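C-domain type II peptide synthetase (PDB 4ZNM) belongs to the condensation-domain family of peptide synthetases and has the fold of the CoA-dependent acyltransferase superfamily. Local coordinates at residues A275-L279 with D444-L449; D69-H74 with D171-L175; P41-H47 with E402-P407; A206-A210 with T342-P346; A243-F247 with R396-Q400. All blocks are in the same frame, centred on the assembly; numbering follows the deposited sequence.

Contact 1 (A275-L279 with D444-L449)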
# COMPACT_ATOMS: atom_id res chain seq x y z
N ALA A 275 -6.20 -17.35 -6.12
CA ALA A 275 -6.74 -17.12 -7.46
C ALA A 275 -5.67 -16.46 -8.35
O ALA A 275 -5.62 -16.71 -9.56
CB ALA A 275 -7.98 -16.27 -7.42
N TYR A 276 -4.85 -15.60 -7.76
CA TYR A 276 -3.77 -14.95 -8.54
C TYR A 276 -2.76 -15.99 -9.01
O TYR A 276 -2.26 -15.96 -10.14
CB TYR A 276 -3.07 -13.87 -7.71
CG TYR A 276 -2.11 -13.03 -8.51
CD1 TYR A 276 -2.53 -12.41 -9.67
CD2 TYR A 276 -0.80 -12.87 -8.11
CE1 TYR A 276 -1.68 -11.65 -10.41
CE2 TYR A 276 0.07 -12.08 -8.85
CZ TYR A 276 -0.39 -11.46 -9.99
OH TYR A 276 0.41 -10.67 -10.76
N GLN A 277 -2.47 -16.94 -8.13
CA GLN A 277 -1.54 -18.00 -8.48
C GLN A 277 -2.09 -18.84 -9.61
O GLN A 277 -1.36 -19.21 -10.56
CB GLN A 277 -1.24 -18.87 -7.27
CG GLN A 277 -0.51 -18.11 -6.21
CD GLN A 277 -0.02 -18.97 -5.10
OE1 GLN A 277 1.10 -19.47 -5.12
NE2 GLN A 277 -0.85 -19.15 -4.09
N VAL A 278 -3.38 -19.14 -9.53
CA VAL A 278 -4.04 -19.88 -10.60
C VAL A 278 -3.92 -19.09 -11.90
O VAL A 278 -3.62 -19.66 -12.95
CB VAL A 278 -5.51 -20.20 -10.25
CG1 VAL A 278 -6.24 -20.84 -11.42
CG2 VAL A 278 -5.58 -21.17 -9.10
N LEU A 279 -4.16 -17.79 -11.84
CA LEU A 279 -4.05 -16.95 -13.02
C LEU A 279 -2.64 -16.99 -13.60
O LEU A 279 -2.48 -17.14 -14.80
CB LEU A 279 -4.39 -15.50 -12.69
CG LEU A 279 -4.23 -14.48 -13.83
CD1 LEU A 279 -5.24 -14.71 -14.94
CD2 LEU A 279 -4.36 -13.09 -13.29
N ASP A 444 -9.06 -10.97 -16.67
CA ASP A 444 -8.75 -12.40 -16.53
C ASP A 444 -8.73 -12.83 -15.07
O ASP A 444 -9.18 -13.93 -14.71
CB ASP A 444 -7.39 -12.73 -17.16
CG ASP A 444 -7.37 -12.61 -18.68
OD1 ASP A 444 -8.44 -12.55 -19.32
OD2 ASP A 444 -6.25 -12.58 -19.24
N TYR A 445 -8.16 -11.98 -14.22
CA TYR A 445 -8.14 -12.26 -12.79
C TYR A 445 -9.56 -12.33 -12.21
O TYR A 445 -9.87 -13.25 -11.46
CB TYR A 445 -7.32 -11.21 -12.00
CG TYR A 445 -7.41 -11.44 -10.49
CD1 TYR A 445 -6.70 -12.45 -9.88
CD2 TYR A 445 -8.26 -10.68 -9.71
CE1 TYR A 445 -6.80 -12.70 -8.52
CE2 TYR A 445 -8.38 -10.93 -8.33
CZ TYR A 445 -7.65 -11.94 -7.74
OH TYR A 445 -7.75 -12.19 -6.37
N LEU A 446 -10.42 -11.39 -12.55
CA LEU A 446 -11.76 -11.38 -11.95
C LEU A 446 -12.55 -12.61 -12.40
O LEU A 446 -13.37 -13.16 -11.64
CB LEU A 446 -12.52 -10.08 -12.28
CG LEU A 446 -11.91 -8.87 -11.58
CD1 LEU A 446 -12.54 -7.54 -12.05
CD2 LEU A 446 -12.03 -9.00 -10.06
N ASP A 447 -12.30 -13.04 -13.63
CA ASP A 447 -12.95 -14.24 -14.16
C ASP A 447 -12.42 -15.51 -13.46
O ASP A 447 -13.19 -16.39 -13.09
CB ASP A 447 -12.74 -14.34 -15.69
CG ASP A 447 -13.46 -15.53 -16.30
OD1 ASP A 447 -14.70 -15.48 -16.41
OD2 ASP A 447 -12.76 -16.52 -16.67
N VAL A 448 -11.10 -15.60 -13.27
CA VAL A 448 -10.52 -16.76 -12.57
C VAL A 448 -11.12 -16.85 -11.17
O VAL A 448 -11.59 -17.92 -10.74
CB VAL A 448 -8.98 -16.66 -12.51
CG1 VAL A 448 -8.41 -17.56 -11.42
CG2 VAL A 448 -8.38 -17.02 -13.84
N LEU A 449 -11.14 -15.71 -10.47
CA LEU A 449 -11.64 -15.66 -9.09
C LEU A 449 -13.10 -16.09 -9.03
O LEU A 449 -13.49 -16.87 -8.17
CB LEU A 449 -11.48 -14.25 -8.51
CG LEU A 449 -12.04 -13.99 -7.13
CD1 LEU A 449 -11.33 -14.86 -6.11
CD2 LEU A 449 -11.89 -12.52 -6.76

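Contact 2 (D69-H74 with D171-L175)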
# COMPACT_ATOMS: atom_id res chain seq x y z
N ASP A 69 -0.33 20.56 13.91
CA ASP A 69 -0.22 19.77 15.16
C ASP A 69 0.21 18.34 14.86
O ASP A 69 1.03 17.75 15.59
CB ASP A 69 -1.55 19.71 15.92
CG ASP A 69 -1.98 21.04 16.53
OD1 ASP A 69 -1.12 21.93 16.65
OD2 ASP A 69 -3.18 21.17 16.92
N VAL A 70 -0.33 17.77 13.79
CA VAL A 70 -0.14 16.36 13.49
C VAL A 70 1.25 16.13 12.89
O VAL A 70 1.79 15.03 12.99
CB VAL A 70 -1.26 15.80 12.58
CG1 VAL A 70 -1.06 16.18 11.10
CG2 VAL A 70 -1.33 14.29 12.70
N VAL A 71 1.83 17.18 12.31
CA VAL A 71 3.20 17.11 11.82
C VAL A 71 4.17 17.25 12.98
O VAL A 71 5.19 16.57 13.03
CB VAL A 71 3.46 18.17 10.75
CG1 VAL A 71 4.95 18.25 10.43
CG2 VAL A 71 2.66 17.82 9.46
N VAL A 72 3.85 18.11 13.95
CA VAL A 72 4.70 18.24 15.13
C VAL A 72 4.67 16.91 15.87
O VAL A 72 5.68 16.47 16.39
CB VAL A 72 4.26 19.36 16.03
CG1 VAL A 72 4.97 19.26 17.37
CG2 VAL A 72 4.50 20.73 15.36
N ARG A 73 3.50 16.29 15.92
CA ARG A 73 3.29 15.05 16.67
C ARG A 73 4.12 13.86 16.18
O ARG A 73 4.57 13.05 16.98
CB ARG A 73 1.81 14.68 16.61
CG ARG A 73 1.44 13.35 17.20
CD ARG A 73 -0.07 13.24 17.33
NE ARG A 73 -0.45 11.90 17.73
CZ ARG A 73 -0.60 11.50 18.99
NH1 ARG A 73 -0.44 12.34 20.01
NH2 ARG A 73 -0.93 10.23 19.22
N HIS A 74 4.30 13.75 14.86
CA HIS A 74 4.92 12.58 14.25
C HIS A 74 6.23 12.95 13.54
O HIS A 74 6.22 13.57 12.46
CB HIS A 74 3.97 11.93 13.25
CG HIS A 74 2.75 11.36 13.87
ND1 HIS A 74 2.78 10.27 14.72
CD2 HIS A 74 1.44 11.73 13.79
CE1 HIS A 74 1.56 10.01 15.16
NE2 HIS A 74 0.73 10.88 14.60
N ASP A 171 -5.71 11.11 14.20
CA ASP A 171 -5.05 12.10 15.02
C ASP A 171 -5.50 13.51 14.62
O ASP A 171 -5.75 14.35 15.47
CB ASP A 171 -3.55 11.96 14.89
CG ASP A 171 -2.98 10.72 15.60
OD1 ASP A 171 -3.77 9.90 16.16
OD2 ASP A 171 -1.74 10.58 15.60
N LEU A 172 -5.54 13.76 13.32
CA LEU A 172 -5.86 15.10 12.80
C LEU A 172 -7.23 15.56 13.25
O LEU A 172 -7.39 16.66 13.75
CB LEU A 172 -5.82 15.11 11.28
CG LEU A 172 -6.36 16.37 10.62
CD1 LEU A 172 -5.41 17.51 10.93
CD2 LEU A 172 -6.53 16.17 9.13
N LEU A 173 -8.23 14.69 13.05
CA LEU A 173 -9.60 15.07 13.38
C LEU A 173 -9.83 15.11 14.90
O LEU A 173 -10.66 15.90 15.37
CB LEU A 173 -10.56 14.11 12.67
CG LEU A 173 -10.39 14.28 11.13
CD1 LEU A 173 -11.38 13.42 10.42
CD2 LEU A 173 -10.61 15.71 10.67
N ASN A 174 -9.07 14.34 15.65
CA ASN A 174 -9.11 14.42 17.12
C ASN A 174 -8.50 15.74 17.61
O ASN A 174 -9.09 16.43 18.43
CB ASN A 174 -8.36 13.23 17.72
CG ASN A 174 -8.25 13.29 19.23
OD1 ASN A 174 -7.52 14.10 19.79
ND2 ASN A 174 -8.96 12.39 19.89
N LEU A 175 -7.32 16.09 17.10
CA LEU A 175 -6.67 17.33 17.51
C LEU A 175 -7.53 18.55 17.09
O LEU A 175 -7.60 19.55 17.80
CB LEU A 175 -5.26 17.42 16.90
CG LEU A 175 -4.30 16.36 17.47
CD1 LEU A 175 -3.06 16.31 16.66
CD2 LEU A 175 -3.96 16.61 18.97
O HOH W 1 -1.01 8.46 17.09

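Contact 3 (P41-H47 with E402-P407)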
# COMPACT_ATOMS: atom_id res chain seq x y z
N PRO A 41 11.52 5.81 -5.78
CA PRO A 41 11.07 5.94 -4.38
C PRO A 41 11.57 7.17 -3.64
O PRO A 41 10.93 7.52 -2.66
CB PRO A 41 11.60 4.67 -3.72
CG PRO A 41 12.63 4.11 -4.65
CD PRO A 41 12.27 4.56 -6.02
N PHE A 42 12.64 7.83 -4.10
CA PHE A 42 13.07 9.05 -3.45
C PHE A 42 12.73 10.27 -4.31
O PHE A 42 13.17 11.38 -4.05
CB PHE A 42 14.57 8.94 -3.12
CG PHE A 42 14.85 7.79 -2.22
CD1 PHE A 42 14.67 7.92 -0.86
CD2 PHE A 42 15.19 6.55 -2.75
CE1 PHE A 42 14.85 6.84 -0.02
CE2 PHE A 42 15.40 5.46 -1.91
CZ PHE A 42 15.22 5.59 -0.55
N GLY A 43 11.92 10.04 -5.34
CA GLY A 43 11.39 11.12 -6.13
C GLY A 43 10.03 11.59 -5.62
O GLY A 43 9.43 10.99 -4.72
N PRO A 44 9.50 12.64 -6.24
CA PRO A 44 8.30 13.35 -5.76
C PRO A 44 7.00 12.64 -6.11
O PRO A 44 5.98 13.14 -5.67
CB PRO A 44 8.38 14.70 -6.47
CG PRO A 44 9.12 14.40 -7.75
CD PRO A 44 10.09 13.27 -7.44
N MSE A 45 7.02 11.54 -6.87
CA MSE A 45 5.78 10.82 -7.14
C MSE A 45 5.62 9.59 -6.25
O MSE A 45 4.61 8.85 -6.35
CB MSE A 45 5.68 10.43 -8.62
CG MSE A 45 5.66 11.60 -9.58
SE MSE A 45 4.08 12.81 -9.26
CE MSE A 45 2.68 11.59 -9.89
N TYR A 46 6.57 9.32 -5.37
CA TYR A 46 6.45 8.12 -4.53
C TYR A 46 5.72 8.52 -3.26
O TYR A 46 6.31 8.76 -2.19
CB TYR A 46 7.82 7.49 -4.24
CG TYR A 46 7.70 6.19 -3.53
CD1 TYR A 46 7.23 5.06 -4.20
CD2 TYR A 46 8.06 6.08 -2.20
CE1 TYR A 46 7.13 3.84 -3.57
CE2 TYR A 46 7.94 4.85 -1.55
CZ TYR A 46 7.49 3.75 -2.24
OH TYR A 46 7.35 2.53 -1.61
N HIS A 47 4.40 8.67 -3.41
CA HIS A 47 3.55 9.12 -2.33
C HIS A 47 2.35 8.21 -2.16
O HIS A 47 2.14 7.28 -2.93
CB HIS A 47 3.10 10.58 -2.56
CG HIS A 47 2.59 10.86 -3.94
ND1 HIS A 47 1.61 10.11 -4.54
CD2 HIS A 47 2.93 11.83 -4.83
CE1 HIS A 47 1.36 10.60 -5.75
NE2 HIS A 47 2.14 11.65 -5.94
N GLU A 402 -1.39 8.74 -14.55
CA GLU A 402 -0.08 9.07 -14.00
C GLU A 402 -0.18 9.45 -12.54
O GLU A 402 -0.48 10.60 -12.21
CB GLU A 402 0.56 10.23 -14.78
CG GLU A 402 2.03 10.46 -14.38
CD GLU A 402 2.88 11.08 -15.49
OE1 GLU A 402 2.36 11.98 -16.20
OE2 GLU A 402 4.07 10.66 -15.65
N GLY A 403 0.09 8.48 -11.66
CA GLY A 403 -0.18 8.63 -10.25
C GLY A 403 0.96 8.21 -9.37
O GLY A 403 2.13 8.30 -9.77
N SER A 404 0.61 7.72 -8.18
CA SER A 404 1.64 7.30 -7.22
C SER A 404 2.59 6.29 -7.86
O SER A 404 2.19 5.38 -8.58
CB SER A 404 1.02 6.70 -5.97
OG SER A 404 0.12 7.60 -5.32
N ASP A 405 3.87 6.48 -7.60
CA ASP A 405 4.92 5.73 -8.28
C ASP A 405 5.04 4.28 -7.75
O ASP A 405 4.98 4.03 -6.55
CB ASP A 405 6.23 6.51 -8.11
CG ASP A 405 7.44 5.82 -8.72
OD1 ASP A 405 7.76 6.13 -9.90
OD2 ASP A 405 8.08 5.01 -8.00
N ILE A 406 5.19 3.34 -8.67
CA ILE A 406 5.68 2.00 -8.36
C ILE A 406 7.13 1.93 -8.84
O ILE A 406 7.37 2.04 -10.04
CB ILE A 406 4.84 0.91 -9.03
CG1 ILE A 406 3.44 0.88 -8.46
CG2 ILE A 406 5.49 -0.51 -8.81
CD1 ILE A 406 2.50 -0.04 -9.25
N PRO A 407 8.09 1.76 -7.91
CA PRO A 407 9.51 1.89 -8.27
C PRO A 407 9.90 1.05 -9.48
O PRO A 407 10.57 1.57 -10.40
CB PRO A 407 10.24 1.40 -7.00
CG PRO A 407 9.30 1.80 -5.90
CD PRO A 407 7.92 1.57 -6.46
O HOH W 2 3.70 5.21 -3.88

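Contact 4 (A206-A210 with T342-P346)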
# COMPACT_ATOMS: atom_id res chain seq x y z
N ALA A 206 18.54 -11.13 17.21
CA ALA A 206 17.96 -12.18 18.03
C ALA A 206 18.26 -13.60 17.51
O ALA A 206 18.46 -13.80 16.31
CB ALA A 206 16.45 -11.97 18.13
N PRO A 207 18.27 -14.60 18.39
CA PRO A 207 18.67 -15.95 17.95
C PRO A 207 17.75 -16.56 16.89
O PRO A 207 18.25 -17.29 16.02
CB PRO A 207 18.63 -16.77 19.24
CG PRO A 207 18.75 -15.75 20.34
CD PRO A 207 18.00 -14.56 19.84
N ARG A 208 16.45 -16.27 16.94
CA ARG A 208 15.52 -16.82 15.95
C ARG A 208 15.88 -16.41 14.53
O ARG A 208 15.41 -17.01 13.56
CB ARG A 208 14.08 -16.38 16.24
CG ARG A 208 13.80 -14.90 16.03
CD ARG A 208 12.33 -14.61 15.70
NE ARG A 208 11.98 -14.94 14.31
CZ ARG A 208 12.14 -14.12 13.27
NH1 ARG A 208 11.79 -14.52 12.05
NH2 ARG A 208 12.65 -12.90 13.44
N VAL A 209 16.69 -15.37 14.40
CA VAL A 209 16.99 -14.84 13.08
C VAL A 209 17.78 -15.87 12.30
O VAL A 209 17.47 -16.15 11.14
CB VAL A 209 17.74 -13.51 13.18
CG1 VAL A 209 18.28 -13.08 11.80
CG2 VAL A 209 16.81 -12.43 13.77
N ALA A 210 18.78 -16.46 12.94
CA ALA A 210 19.61 -17.45 12.30
C ALA A 210 18.76 -18.65 11.90
O ALA A 210 18.91 -19.18 10.80
CB ALA A 210 20.73 -17.86 13.21
N THR A 342 5.65 -16.78 10.19
CA THR A 342 6.40 -17.30 11.34
C THR A 342 7.87 -16.93 11.23
O THR A 342 8.52 -16.56 12.22
CB THR A 342 6.28 -18.82 11.46
OG1 THR A 342 4.94 -19.14 11.82
CG2 THR A 342 7.24 -19.39 12.52
N HIS A 343 8.40 -17.03 10.02
CA HIS A 343 9.83 -16.80 9.82
C HIS A 343 10.13 -15.48 9.18
O HIS A 343 11.20 -15.29 8.62
CB HIS A 343 10.43 -17.91 8.96
CG HIS A 343 10.36 -19.26 9.61
ND1 HIS A 343 11.20 -19.63 10.64
CD2 HIS A 343 9.57 -20.32 9.36
CE1 HIS A 343 10.93 -20.87 10.99
NE2 HIS A 343 9.95 -21.32 10.23
N GLU A 344 9.19 -14.55 9.28
CA GLU A 344 9.33 -13.31 8.53
C GLU A 344 10.63 -12.59 8.88
O GLU A 344 10.99 -12.43 10.05
CB GLU A 344 8.15 -12.36 8.76
CG GLU A 344 8.31 -11.08 7.97
CD GLU A 344 7.11 -10.11 8.02
OE1 GLU A 344 6.08 -10.46 8.62
OE2 GLU A 344 7.23 -8.98 7.46
N LEU A 345 11.30 -12.11 7.84
CA LEU A 345 12.48 -11.26 8.00
C LEU A 345 12.41 -9.99 7.16
O LEU A 345 11.84 -10.01 6.06
CB LEU A 345 13.74 -12.04 7.59
CG LEU A 345 14.15 -13.25 8.44
CD1 LEU A 345 15.34 -13.91 7.78
CD2 LEU A 345 14.49 -12.85 9.88
N PRO A 346 13.05 -8.92 7.64
CA PRO A 346 13.18 -7.75 6.76
C PRO A 346 13.87 -8.15 5.47
O PRO A 346 14.98 -8.72 5.51
CB PRO A 346 14.05 -6.77 7.57
CG PRO A 346 14.21 -7.39 8.93
CD PRO A 346 13.93 -8.83 8.82

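Contact 5 (A243-F247 with R396-Q400)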
# COMPACT_ATOMS: atom_id res chain seq x y z
N ALA A 243 0.60 4.09 -13.89
CA ALA A 243 -0.84 4.22 -14.06
C ALA A 243 -1.50 3.21 -13.16
O ALA A 243 -0.89 2.24 -12.74
CB ALA A 243 -1.24 4.01 -15.49
N TRP A 244 -2.77 3.46 -12.86
CA TRP A 244 -3.54 2.66 -11.95
C TRP A 244 -4.90 2.40 -12.55
O TRP A 244 -5.54 3.32 -13.09
CB TRP A 244 -3.68 3.36 -10.60
CG TRP A 244 -2.40 3.54 -9.87
CD1 TRP A 244 -1.51 4.58 -9.99
CD2 TRP A 244 -1.84 2.64 -8.90
NE1 TRP A 244 -0.45 4.38 -9.13
CE2 TRP A 244 -0.63 3.20 -8.47
CE3 TRP A 244 -2.25 1.42 -8.36
CZ2 TRP A 244 0.15 2.60 -7.52
CZ3 TRP A 244 -1.46 0.83 -7.43
CH2 TRP A 244 -0.27 1.41 -7.02
N GLN A 245 -5.34 1.14 -12.50
CA GLN A 245 -6.71 0.77 -12.86
C GLN A 245 -7.41 0.30 -11.61
O GLN A 245 -6.89 -0.52 -10.86
CB GLN A 245 -6.72 -0.31 -13.95
CG GLN A 245 -6.26 0.27 -15.31
CD GLN A 245 -6.29 -0.72 -16.45
OE1 GLN A 245 -7.14 -1.61 -16.50
NE2 GLN A 245 -5.34 -0.57 -17.39
N ARG A 246 -8.60 0.84 -11.38
CA ARG A 246 -9.34 0.60 -10.14
C ARG A 246 -10.40 -0.42 -10.40
O ARG A 246 -10.93 -0.46 -11.49
CB ARG A 246 -10.01 1.86 -9.63
CG ARG A 246 -9.19 3.09 -9.82
CD ARG A 246 -8.14 3.21 -8.77
NE ARG A 246 -7.46 4.48 -8.97
CZ ARG A 246 -6.31 4.82 -8.41
NH1 ARG A 246 -5.69 3.97 -7.61
NH2 ARG A 246 -5.79 5.99 -8.68
N PHE A 247 -10.70 -1.26 -9.42
CA PHE A 247 -11.78 -2.22 -9.57
C PHE A 247 -12.39 -2.51 -8.21
O PHE A 247 -11.85 -2.12 -7.16
CB PHE A 247 -11.28 -3.51 -10.22
CG PHE A 247 -10.29 -4.26 -9.41
CD1 PHE A 247 -8.95 -3.97 -9.51
CD2 PHE A 247 -10.69 -5.26 -8.54
CE1 PHE A 247 -8.00 -4.67 -8.76
CE2 PHE A 247 -9.74 -5.98 -7.80
CZ PHE A 247 -8.41 -5.67 -7.90
N ARG A 396 -12.99 3.27 -5.38
CA ARG A 396 -12.52 4.12 -6.46
C ARG A 396 -12.84 3.41 -7.76
O ARG A 396 -12.73 2.20 -7.84
CB ARG A 396 -11.02 4.40 -6.34
CG ARG A 396 -10.60 5.24 -5.13
CD ARG A 396 -9.11 5.47 -5.05
NE ARG A 396 -8.62 6.50 -5.97
CZ ARG A 396 -7.35 6.89 -6.03
NH1 ARG A 396 -6.45 6.36 -5.22
NH2 ARG A 396 -6.96 7.84 -6.88
N GLN A 397 -13.23 4.16 -8.77
CA GLN A 397 -13.61 3.57 -10.04
C GLN A 397 -12.83 4.25 -11.15
O GLN A 397 -12.58 3.68 -12.21
CB GLN A 397 -15.13 3.69 -10.21
CG GLN A 397 -15.89 2.92 -9.10
CD GLN A 397 -17.30 3.40 -8.85
OE1 GLN A 397 -18.09 3.56 -9.78
NE2 GLN A 397 -17.63 3.63 -7.58
N LEU A 398 -12.37 5.46 -10.85
CA LEU A 398 -11.69 6.30 -11.82
C LEU A 398 -10.24 5.88 -11.93
O LEU A 398 -9.48 5.99 -10.97
CB LEU A 398 -11.77 7.76 -11.38
CG LEU A 398 -12.00 8.86 -12.40
CD1 LEU A 398 -13.11 8.53 -13.37
CD2 LEU A 398 -12.36 10.11 -11.64
N SER A 399 -9.85 5.44 -13.11
CA SER A 399 -8.46 5.11 -13.33
C SER A 399 -7.58 6.38 -13.46
O SER A 399 -8.06 7.52 -13.59
CB SER A 399 -8.33 4.22 -14.57
OG SER A 399 -8.47 4.98 -15.75
N GLN A 400 -6.27 6.15 -13.35
CA GLN A 400 -5.30 7.22 -13.22
C GLN A 400 -4.19 6.95 -14.21
O GLN A 400 -3.54 5.90 -14.15
CB GLN A 400 -4.74 7.27 -11.78
CG GLN A 400 -3.41 8.00 -11.62
CD GLN A 400 -3.60 9.48 -11.61
OE1 GLN A 400 -3.34 10.18 -12.61
NE2 GLN A 400 -4.09 9.98 -10.50

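Contact 1 (A275-L279 with D444-L449)
L279 spreads its two methyls over D444 and Y445, in a steep helix-helix packing that joins helix 268-284 to helix 435-454 on one face of the five-stranded sheet of the condensation-domain fold. The two segments cross at 117°, with their axes 9.0 Å apart at the closest point. CD1 of L279 rests on D444 CB at 3.7 Å, while CD2 meets Y445 CB, also at 3.7 Å, so the fork straddles the start of the partner segment. At the other end A275 has only a methyl to offer. This small residue lets the backbones approach, and its CB is flanked by Y445 CE1 and L449 CD1, each 3.9 Å away. V448 fills the space between these two ends, with CG2 facing L279 CD1 and CG1 lying against V278 CG1. Y445 reaches across the crossing because its CG is anti to the backbone N (chi1 174°), which carries the ring beside Y276. The two tyrosine side chains cross at about a right angle, and the Y445 edge at CE1 comes 3.6 Å from the backbone N of Y276. No hydrogen bond links the segments, and both buried hydroxyls find partners outside them: Y445 OH on M272 O and Y276 OH on S369 OG. The Y276 ring also stacks on F371 and meets W412 edge to face, which ties the helix to the sheet beneath. V448 CG1 also touches the A275 carbonyl, 3.5 Å from its O.

Contact 2 (D69-H74 with D171-L175)
D171, projecting from helix 162-180 towards the end of helix 60-73, carries this contact with R73 and H74, the opening pair of the RHEALRT signature of condensation domains. Its CB lies near V70 CG2, although V70 has two conformers and that touch is doubtful. Beyond CG, OD2 does the gripping and takes three donors. H74 NE2 approaches it nearly along the C-O axis at 2.7 Å, with imidazole and carboxylate almost coplanar (9° between planes), an in-plane His-carboxylate hydrogen bond. R73 NE comes instead from above the carboxylate plane and forms a salt bridge to OD2 at 2.8 Å. A water completes the set, donating to D171 OD2 at 2.7 Å and accepting from R73 NH2. R73 leaves with CG anti to its backbone N (chi1 173°), passing over one face of the H74 ring, then runs extended to NE; its NH2 also bonds to P188 O. Imidazole and guanidinium, arriving from different directions, should fix the carboxylate's rotation and probably favour its charged form. One turn further along, L175 packs against the neighbouring helix, where D69 is held by a salt bridge to R179. There the L175 methyl CD1 sits 3.8 Å from D69 CB.

Contact 3 (P41-H47 with E402-P407)
H47 places its CG between the backbone N and the carbonyl carbon (chi1 47°), an orientation that folds the imidazole back beneath its own chain and turns ND1 towards S404. S404 answers with OG beside its backbone N, and the two meet in a hydrogen bond of 3.0 Å between H47 ND1 and S404 OG. The far nitrogen, NE2, bonds to T127 O, so the ring is held at both ends, and M45 O lies above its centre. That same carbonyl oxygen accepts from D405 N at 2.8 Å, well above the carbonyl plane. M45, a selenomethionine, bends at its second and third torsions, which curls its CE onto G403 O at 3.3 Å. Next along the chain, Y46 turns the edge of its ring to D405 O, which lies 3.4 Å from CD1. Its CE1 also touches P407 CD. One face of the Y46 ring is covered by P41 CB, and P41 CD packs on P407 CB at 3.9 Å. A water links the backbones by donating to H47 O and to D405 O. The D405 carboxylate forms a salt bridge with K240. The segment 41-47 enters strand 47-55 through a type I turn from G43 to Y46 and an inverse gamma turn centred on Y46. G43 O bonds to H156 and the Y46 backbone pairs with H157, so these two loops meet right beside the paired histidines of the HHxxxD signature that marks condensation domains.

Contact 4 (A206-A210 with T342-P346)
The R208 guanidinium meets the 342-346 loop with its edge: H343 CA lies in its plane there, and E344 O approaches the same rim from a somewhat tilted direction. L345 CD2 comes in obliquely, 3.8 Å from R208 NH1. The other flat group, the H343 imidazole, has T342 CG2 over the centre of one face, 4.0 Å above the plane, and stacks with F215 of helix 207-219. R208 reaches the loop from the start of that helix by a side chain that leaves between its backbone N and carbonyl carbon (chi1 68°) and then bends at its third torsion. The result is a single hydrogen bond, R208 NH1 to E344 O, at 3.0 Å. It is not straight, with 145° at the hydrogen, and the donor stands well above the carbonyl plane. The L345 side chain runs past R208 in the opposite direction, and its CD2 also comes near V209 CG1, at 4.3 Å. Further along helix 207-219, L345 packs on S212, K213 and W216, and W216 NE1 bonds to H343 O, so the helix grips two successive loop carbonyls. The E344 carboxylate turns the other way, its OE2 bonded to S295 and N312. R208 therefore meets a backbone oxygen rather than an acid. Between the two segments themselves there is one bent bond and the packing of L345 on R208 and V209. The guanidinium lies by the carbonyls at the end of the short helix 339-342, so its charge may add a modest attraction to this surface contact.

Contact 5 (A243-F247 with R396-Q400)
Backbone hydrogen bonds join W244 and Q400 as a single antiparallel hydrogen-bonded pair. W244 N donates to Q400 O and Q400 N to W244 O, both at 2.9 Å, and both donors lie in the plane of the carbonyl they meet. The adjoining CA of A243 and CB of S399 crowd these same oxygens. A side-chain bond continues the pairing: R246, bent at its second torsion (chi2 -79°), directs NE at L398 O over 3.2 Å, with the oxygen exactly in the guanidinium plane. Stacking is the third element. The R246 and R396 guanidinium groups lie flat on one another, their centres 3.3 Å apart and their planes inclined by 25°. W244 CB lies over the other face of R246, toward its rim, 3.6 Å above. E125 probably makes this closeness of like charges tolerable: its OE2 forms salt bridges to NH2 of both arginines, a shared carboxylate that would offset their charge. R396 NH2 also bonds to N122 OD1 and R246 NH1 to S425 OG. Strand 242-249 is one of the two edge strands of the five-stranded sheet, paired on one side with strand 422-429. The 396-400 loop runs along its other edge beneath helix 110-125, which receives W244, R246, R396 and Q400, while Q245 and F247 face helix 435-454.

Contact 3 closes the longest loop of the chain described here, and contacts 2, 4 and 5 are nested inside it; contact 1 crosses it. Contacts 3 and 5 share the long loop between strands 388-392 and 410-416 and touch directly, S404 O lying 2.9 Å from W244 NE1. Contact 5 reaches contact 1 where F247 of an edge strand packs on L446 of helix 435-454. Contact 2 lies on the opposite side of the chain's centre from contact 1, their centres about 41 Å apart. Contact 4 stands alone at the surface. Contacts 1 and 2 thus lie by the five- and six-stranded sheets respectively, and contacts 3 and 5 use the loop leading from one to the other.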